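Local atomic coordinates of putative carboxynorspermidine decarboxylase protein (Sinorhizobium meliloti, PDB entry 3MT1), a protein that probably catalyses the pyridoxal 5'-phosphate-dependent decarboxylation of carboxynorspermidine and carboxyspermidine, yielding norspermidine and spermidine. Residues Asn167-Gly171 against Asp206-Asp210; Gly199-Thr203 against Glu233-Thr237. Residues are numbered along the deposited sequence.

Contact 1: Asn167-Gly171 against Asp206-Asp210; sequences NKDFG and DYPVD
Asn167 opens the first segment in an extended loop conformation, and its t rotamer (chi1) folds the amide back so that OD1 accepts from Asp169 N at 3.2 Å, forming an Asx turn. Lys168 turns its CA-to-CB bond away from the partner but offers its carbonyl: Lys168 O lies 3.8 Å from Tyr207 CE1, near the plane of the ring. Asp169, again with chi1 t, is the N-cap of helix 170-190, its OD2 accepting from Leu172 N. A water lies within hydrogen-bonding reach of Asn167 O (2.9 Å), Asp169 O (2.8 Å, weak) and Tyr207 OH (2.7 Å), linking the segments. Phe170, in the first helical turn, makes the main apolar contact. Phe170 CB is 3.8 Å from Pro208 CG and 4.0 Å from Tyr207 CZ, and Phe170 CA is 3.5 Å from Tyr207 OH. The closest CA pair is Phe170 and Pro208, 6.9 Å apart. Tyr207 (chi1 t) reaches across from an extended backbone, while Pro208 centres an inverse gamma turn, with a weak bond from Val209 N to Tyr207 O (2.8 Å), at the N-cap position of helix 209-223. Two successive beta-alpha loops thus meet where their helices begin, on the C-terminal rim of a parallel (beta/alpha)8 barrel.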
ATOM      1  N   ASN B 167       4.794 -15.696 -17.322  1.00 61.02           N
ATOM      2  CA  ASN B 167       5.047 -16.609 -18.413  1.00 59.71           C
ATOM      3  C   ASN B 167       3.807 -17.136 -19.112  1.00 59.24           C
ATOM      4  O   ASN B 167       3.142 -18.065 -18.646  1.00 58.50           O
ATOM      5  CB  ASN B 167       5.954 -17.742 -17.962  1.00 59.11           C
ATOM      6  CG  ASN B 167       6.600 -18.449 -19.112  1.00 58.97           C
ATOM      7  OD1 ASN B 167       6.230 -18.259 -20.276  1.00 56.29           O
ATOM      8  ND2 ASN B 167       7.586 -19.268 -18.800  1.00 59.15           N
ATOM      9  N   LYS B 168       3.553 -16.536 -20.265  1.00 59.59           N
ATOM     10  CA  LYS B 168       2.324 -16.664 -21.012  1.00 59.54           C
ATOM     11  C   LYS B 168       2.559 -17.566 -22.225  1.00 60.00           C
ATOM     12  O   LYS B 168       1.644 -17.807 -23.017  1.00 60.61           O
ATOM     13  CB  LYS B 168       1.902 -15.247 -21.438  1.00 61.23           C
ATOM     14  CG  LYS B 168       0.468 -15.037 -21.961  1.00 64.14           C
ATOM     15  CD  LYS B 168       0.099 -13.541 -21.977  1.00 67.14           C
ATOM     16  CE  LYS B 168      -0.301 -13.085 -20.574  1.00 68.29           C
ATOM     17  NZ  LYS B 168      -0.851 -11.691 -20.560  1.00 70.45           N
ATOM     18  N   ASP B 169       3.784 -18.080 -22.352  1.00 59.31           N
ATOM     19  CA  ASP B 169       4.177 -18.887 -23.514  1.00 60.24           C
ATOM     20  C   ASP B 169       4.684 -20.268 -23.108  1.00 59.34           C
ATOM     21  O   ASP B 169       5.603 -20.393 -22.280  1.00 57.95           O
ATOM     22  CB  ASP B 169       5.247 -18.159 -24.305  1.00 61.92           C
ATOM     23  CG  ASP B 169       5.528 -18.804 -25.628  1.00 64.80           C
ATOM     24  OD1 ASP B 169       4.814 -18.482 -26.602  1.00 66.38           O
ATOM     25  OD2 ASP B 169       6.480 -19.611 -25.696  1.00 66.40           O
ATOM     26  N   PHE B 170       4.076 -21.307 -23.677  1.00 59.34           N
ATOM     27  CA  PHE B 170       4.403 -22.657 -23.258  1.00 58.67           C
ATOM     28  C   PHE B 170       5.830 -23.016 -23.621  1.00 60.19           C
ATOM     29  O   PHE B 170       6.548 -23.629 -22.812  1.00 59.63           O
ATOM     30  CB  PHE B 170       3.472 -23.666 -23.890  1.00 60.13           C
ATOM     31  CG  PHE B 170       3.948 -25.078 -23.749  1.00 60.78           C
ATOM     32  CD1 PHE B 170       3.991 -25.687 -22.486  1.00 58.84           C
ATOM     33  CD2 PHE B 170       4.361 -25.793 -24.865  1.00 63.50           C
ATOM     34  CE1 PHE B 170       4.446 -26.980 -22.337  1.00 58.83           C
ATOM     35  CE2 PHE B 170       4.807 -27.116 -24.739  1.00 65.04           C
ATOM     36  CZ  PHE B 170       4.850 -27.710 -23.469  1.00 62.78           C
ATOM     37  N   GLY B 171       6.228 -22.637 -24.841  1.00 61.79           N
ATOM     38  CA  GLY B 171       7.579 -22.850 -25.324  1.00 62.91           C
ATOM     39  C   GLY B 171       8.628 -22.387 -24.322  1.00 62.10           C
ATOM     40  O   GLY B 171       9.616 -23.113 -24.083  1.00 62.89           O
ATOM     41  N   ASP B 206      -6.316 -19.921 -25.146  1.00 63.05           N
ATOM     42  CA  ASP B 206      -5.387 -20.331 -26.200  1.00 64.33           C
ATOM     43  C   ASP B 206      -4.090 -20.959 -25.691  1.00 62.41           C
ATOM     44  O   ASP B 206      -3.253 -21.399 -26.482  1.00 63.49           O
ATOM     45  CB  ASP B 206      -5.076 -19.160 -27.144  1.00 66.49           C
ATOM     46  CG  ASP B 206      -6.318 -18.655 -27.897  1.00 70.08           C
ATOM     47  OD1 ASP B 206      -7.067 -19.518 -28.446  1.00 71.38           O
ATOM     48  OD2 ASP B 206      -6.524 -17.402 -27.932  1.00 69.15           O
ATOM     49  N   TYR B 207      -3.912 -21.035 -24.382  1.00 58.93           N
ATOM     50  CA  TYR B 207      -2.756 -21.767 -23.881  1.00 57.09           C
ATOM     51  C   TYR B 207      -2.865 -23.264 -24.233  1.00 58.22           C
ATOM     52  O   TYR B 207      -3.977 -23.842 -24.178  1.00 58.11           O
ATOM     53  CB  TYR B 207      -2.615 -21.581 -22.381  1.00 54.13           C
ATOM     54  CG  TYR B 207      -1.237 -21.880 -21.843  1.00 50.43           C
ATOM     55  CD1 TYR B 207      -0.245 -20.882 -21.814  1.00 47.35           C
ATOM     56  CD2 TYR B 207      -0.927 -23.150 -21.348  1.00 46.10           C
ATOM     57  CE1 TYR B 207       1.022 -21.141 -21.315  1.00 44.35           C
ATOM     58  CE2 TYR B 207       0.324 -23.425 -20.842  1.00 45.34           C
ATOM     59  CZ  TYR B 207       1.302 -22.419 -20.830  1.00 45.75           C
ATOM     60  OH  TYR B 207       2.545 -22.701 -20.315  1.00 43.97           O
ATOM     61  N   PRO B 208      -1.720 -23.891 -24.615  1.00 58.85           N
ATOM     62  CA  PRO B 208      -1.728 -25.318 -24.992  1.00 59.65           C
ATOM     63  C   PRO B 208      -1.754 -26.162 -23.734  1.00 58.18           C
ATOM     64  O   PRO B 208      -0.757 -26.784 -23.356  1.00 56.82           O
ATOM     65  CB  PRO B 208      -0.415 -25.502 -25.753  1.00 61.41           C
ATOM     66  CG  PRO B 208       0.271 -24.104 -25.795  1.00 60.21           C
ATOM     67  CD  PRO B 208      -0.370 -23.307 -24.712  1.00 58.31           C
ATOM     68  N   VAL B 209      -2.922 -26.164 -23.102  1.00 57.75           N
ATOM     69  CA  VAL B 209      -3.138 -26.771 -21.808  1.00 57.00           C
ATOM     70  C   VAL B 209      -2.795 -28.270 -21.771  1.00 57.81           C
ATOM     71  O   VAL B 209      -2.354 -28.795 -20.743  1.00 56.27           O
ATOM     72  CB  VAL B 209      -4.587 -26.458 -21.339  1.00 56.91           C
ATOM     73  CG1 VAL B 209      -4.977 -27.266 -20.128  1.00 56.78           C
ATOM     74  CG2 VAL B 209      -4.700 -24.971 -20.997  1.00 55.90           C
ATOM     75  N   ASP B 210      -2.954 -28.937 -22.914  1.00 60.60           N
ATOM     76  CA  ASP B 210      -2.776 -30.392 -23.010  1.00 61.51           C
ATOM     77  C   ASP B 210      -1.344 -30.777 -23.317  1.00 61.15           C
ATOM     78  O   ASP B 210      -0.816 -31.714 -22.732  1.00 61.12           O
ATOM     79  CB  ASP B 210      -3.726 -30.968 -24.046  1.00 64.32           C
ATOM     80  CG  ASP B 210      -5.185 -30.837 -23.631  1.00 66.48           C
ATOM     81  OD1 ASP B 210      -5.593 -31.483 -22.627  1.00 68.51           O
ATOM     82  OD2 ASP B 210      -5.921 -30.083 -24.312  1.00 69.14           O
TER
HETATM   83  O   HOH W   1       3.977 -20.452 -20.031  1.00 38.71           O

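Contact 2: Gly199-Thr203 against Glu233-Thr237; sequences GIHFT and EASIT. With SO4 (sulfate ion), chain D.
A short hydrogen bond from Thr203 OG1 to Ala234 O, 2.5 Å, ties the loops that follow the seventh and eighth strands of the (beta/alpha)8 barrel. At the start of both segments, backbone amides share a sulfate ion: Glu233 N donates to O2 at 2.8 Å and Gly199 N to O3 at 2.9 Å, both nearly linear, with Gly232 N and Tyr324 OH completing the anion site. Backbone amides of these two loops bind the cofactor phosphate in related fold-type III decarboxylases, so the sulfate probably mimics it. The His201 ring edge makes a weak hydrogen bond, NE2 to Thr237 OG1, 3.0 Å. The chain bends in an inverse gamma turn centred on His201, with a weak bond from Phe202 N to Ile200 O (3.0 Å). Residues 233-236 form one loosely bonded helical turn, Ile236 N to Glu233 O being 3.1 Å, before Thr237 extends. The closest CA pair is His201 and Ala234, 5.3 Å apart. Ala234, facing the partner, is the most covered residue: its CB lies 3.7 Å from Ile200 O and 3.4 Å from Thr203 OG1. Thr203 (chi1 p) also packs against Thr237, OG1 to CG2 3.6 Å.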
ATOM      1  N   GLY B 199       3.536 -17.966 -11.694  1.00 40.05           N
ATOM      2  CA  GLY B 199       3.999 -17.154 -12.799  1.00 41.07           C
ATOM      3  C   GLY B 199       3.736 -17.786 -14.143  1.00 42.36           C
ATOM      4  O   GLY B 199       4.169 -17.242 -15.160  1.00 43.91           O
ATOM      5  N   ILE B 200       3.041 -18.929 -14.162  1.00 41.81           N
ATOM      6  CA  ILE B 200       2.764 -19.652 -15.427  1.00 43.47           C
ATOM      7  C   ILE B 200       1.305 -19.476 -15.825  1.00 43.35           C
ATOM      8  O   ILE B 200       0.415 -19.993 -15.136  1.00 42.80           O
ATOM      9  CB  ILE B 200       3.065 -21.225 -15.348  1.00 43.67           C
ATOM     10  CG1 ILE B 200       4.352 -21.547 -14.576  1.00 42.78           C
ATOM     11  CG2 ILE B 200       3.092 -21.869 -16.773  1.00 44.60           C
ATOM     12  CD1 ILE B 200       4.385 -22.989 -14.020  1.00 44.49           C
ATOM     13  N   HIS B 201       1.064 -18.808 -16.948  1.00 44.55           N
ATOM     14  CA  HIS B 201      -0.301 -18.394 -17.316  1.00 45.34           C
ATOM     15  C   HIS B 201      -1.040 -19.434 -18.145  1.00 45.60           C
ATOM     16  O   HIS B 201      -1.436 -19.163 -19.295  1.00 46.75           O
ATOM     17  CB  HIS B 201      -0.275 -17.027 -18.018  1.00 46.90           C
ATOM     18  CG  HIS B 201      -1.432 -16.147 -17.666  1.00 50.02           C
ATOM     19  ND1 HIS B 201      -2.534 -15.996 -18.485  1.00 54.32           N
ATOM     20  CD2 HIS B 201      -1.669 -15.384 -16.571  1.00 51.53           C
ATOM     21  CE1 HIS B 201      -3.389 -15.162 -17.920  1.00 56.07           C
ATOM     22  NE2 HIS B 201      -2.889 -14.782 -16.752  1.00 54.77           N
ATOM     23  N   PHE B 202      -1.220 -20.628 -17.558  1.00 44.31           N
ATOM     24  CA  PHE B 202      -1.857 -21.740 -18.266  1.00 44.63           C
ATOM     25  C   PHE B 202      -3.378 -21.698 -18.355  1.00 44.65           C
ATOM     26  O   PHE B 202      -3.974 -22.491 -19.080  1.00 46.45           O
ATOM     27  CB  PHE B 202      -1.379 -23.097 -17.763  1.00 44.32           C
ATOM     28  CG  PHE B 202      -1.659 -23.342 -16.325  1.00 42.53           C
ATOM     29  CD1 PHE B 202      -2.843 -23.973 -15.936  1.00 40.42           C
ATOM     30  CD2 PHE B 202      -0.740 -22.959 -15.355  1.00 40.20           C
ATOM     31  CE1 PHE B 202      -3.112 -24.215 -14.606  1.00 38.34           C
ATOM     32  CE2 PHE B 202      -1.005 -23.186 -14.009  1.00 39.82           C
ATOM     33  CZ  PHE B 202      -2.201 -23.823 -13.630  1.00 39.30           C
ATOM     34  N   THR B 203      -3.992 -20.774 -17.629  1.00 43.32           N
ATOM     35  CA  THR B 203      -5.429 -20.506 -17.709  1.00 43.92           C
ATOM     36  C   THR B 203      -5.777 -19.441 -18.768  1.00 45.99           C
ATOM     37  O   THR B 203      -6.950 -19.090 -18.939  1.00 46.72           O
ATOM     38  CB  THR B 203      -6.020 -20.023 -16.326  1.00 42.99           C
ATOM     39  OG1 THR B 203      -5.335 -18.841 -15.883  1.00 39.75           O
ATOM     40  CG2 THR B 203      -5.914 -21.106 -15.251  1.00 41.20           C
ATOM     41  N   GLU B 233      -1.816 -15.397  -9.992  1.00 38.72           N
ATOM     42  CA  GLU B 233      -2.493 -14.716 -11.094  1.00 39.36           C
ATOM     43  C   GLU B 233      -3.329 -15.629 -11.975  1.00 38.99           C
ATOM     44  O   GLU B 233      -4.433 -15.258 -12.397  1.00 40.99           O
ATOM     45  CB  GLU B 233      -1.474 -13.961 -11.932  1.00 40.12           C
ATOM     46  CG  GLU B 233      -2.123 -12.971 -12.914  1.00 45.34           C
ATOM     47  CD  GLU B 233      -2.755 -11.715 -12.238  1.00 48.15           C
ATOM     48  OE1 GLU B 233      -2.212 -11.218 -11.212  1.00 46.35           O
ATOM     49  OE2 GLU B 233      -3.799 -11.235 -12.768  1.00 49.21           O
ATOM     50  N   ALA B 234      -2.841 -16.822 -12.269  1.00 37.28           N
ATOM     51  CA  ALA B 234      -3.596 -17.660 -13.192  1.00 36.55           C
ATOM     52  C   ALA B 234      -4.961 -18.165 -12.647  1.00 36.54           C
ATOM     53  O   ALA B 234      -5.861 -18.534 -13.413  1.00 37.88           O
ATOM     54  CB  ALA B 234      -2.739 -18.797 -13.702  1.00 35.79           C
ATOM     55  N   SER B 235      -5.127 -18.182 -11.330  1.00 34.75           N
ATOM     56  CA  SER B 235      -6.410 -18.554 -10.743  1.00 34.37           C
ATOM     57  C   SER B 235      -7.496 -17.507 -10.967  1.00 34.44           C
ATOM     58  O   SER B 235      -8.686 -17.827 -11.054  1.00 35.11           O
ATOM     59  CB  SER B 235      -6.240 -18.730  -9.236  1.00 33.32           C
ATOM     60  OG  SER B 235      -5.200 -19.649  -8.994  1.00 35.23           O
ATOM     61  N   ILE B 236      -7.064 -16.259 -11.074  1.00 33.04           N
ATOM     62  CA  ILE B 236      -7.930 -15.151 -10.804  1.00 33.00           C
ATOM     63  C   ILE B 236      -8.025 -14.186 -11.996  1.00 33.69           C
ATOM     64  O   ILE B 236      -8.759 -13.193 -11.956  1.00 33.25           O
ATOM     65  CB  ILE B 236      -7.448 -14.510  -9.486  1.00 32.28           C
ATOM     66  CG1 ILE B 236      -8.590 -14.404  -8.539  1.00 33.90           C
ATOM     67  CG2 ILE B 236      -6.576 -13.234  -9.626  1.00 31.83           C
ATOM     68  CD1 ILE B 236      -8.774 -15.676  -7.795  1.00 35.89           C
ATOM     69  N   THR B 237      -7.263 -14.525 -13.040  1.00 33.58           N
ATOM     70  CA  THR B 237      -7.120 -13.758 -14.264  1.00 34.59           C
ATOM     71  C   THR B 237      -8.488 -13.398 -14.851  1.00 36.65           C
ATOM     72  O   THR B 237      -9.362 -14.252 -14.979  1.00 37.34           O
ATOM     73  CB  THR B 237      -6.208 -14.546 -15.285  1.00 34.93           C
ATOM     74  OG1 THR B 237      -5.649 -13.662 -16.270  1.00 37.84           O
ATOM     75  CG2 THR B 237      -6.960 -15.674 -15.992  1.00 34.04           C
TER
HETATM   76  S   SO4 D 401       1.861 -15.617  -9.564  1.00 50.97           S
HETATM   77  O1  SO4 D 401       2.791 -15.001 -10.499  1.00 51.75           O
HETATM   78  O2  SO4 D 401       0.756 -14.721  -9.268  1.00 49.24           O
HETATM   79  O3  SO4 D 401       1.360 -16.809 -10.258  1.00 53.90           O
HETATM   80  O4  SO4 D 401       2.536 -16.031  -8.327  1.00 51.95           O

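The two contacts, with centres 11 Å apart, join the loops after three consecutive barrel strands, and the loop after strand 193-195 takes part in both. Asn167 O lies 2.8 Å from His201 N, a probable hydrogen bond, while Tyr207 CD1 packs 3.3 Å from His201 O and Val209 CG2 3.2 Å from Phe202 O. Contact 1 lies at the surface, its centre about 18 Å from that of the chain, whereas the buried contact 2, about 8 Å from it, carries the sulfate. Glu233, a predicted substrate-binding residue, belongs to contact 2; its side chain is about 7 Å from that of Asp269, also predicted to bind substrate, and about 8 Å from that of Lys168 in contact 1.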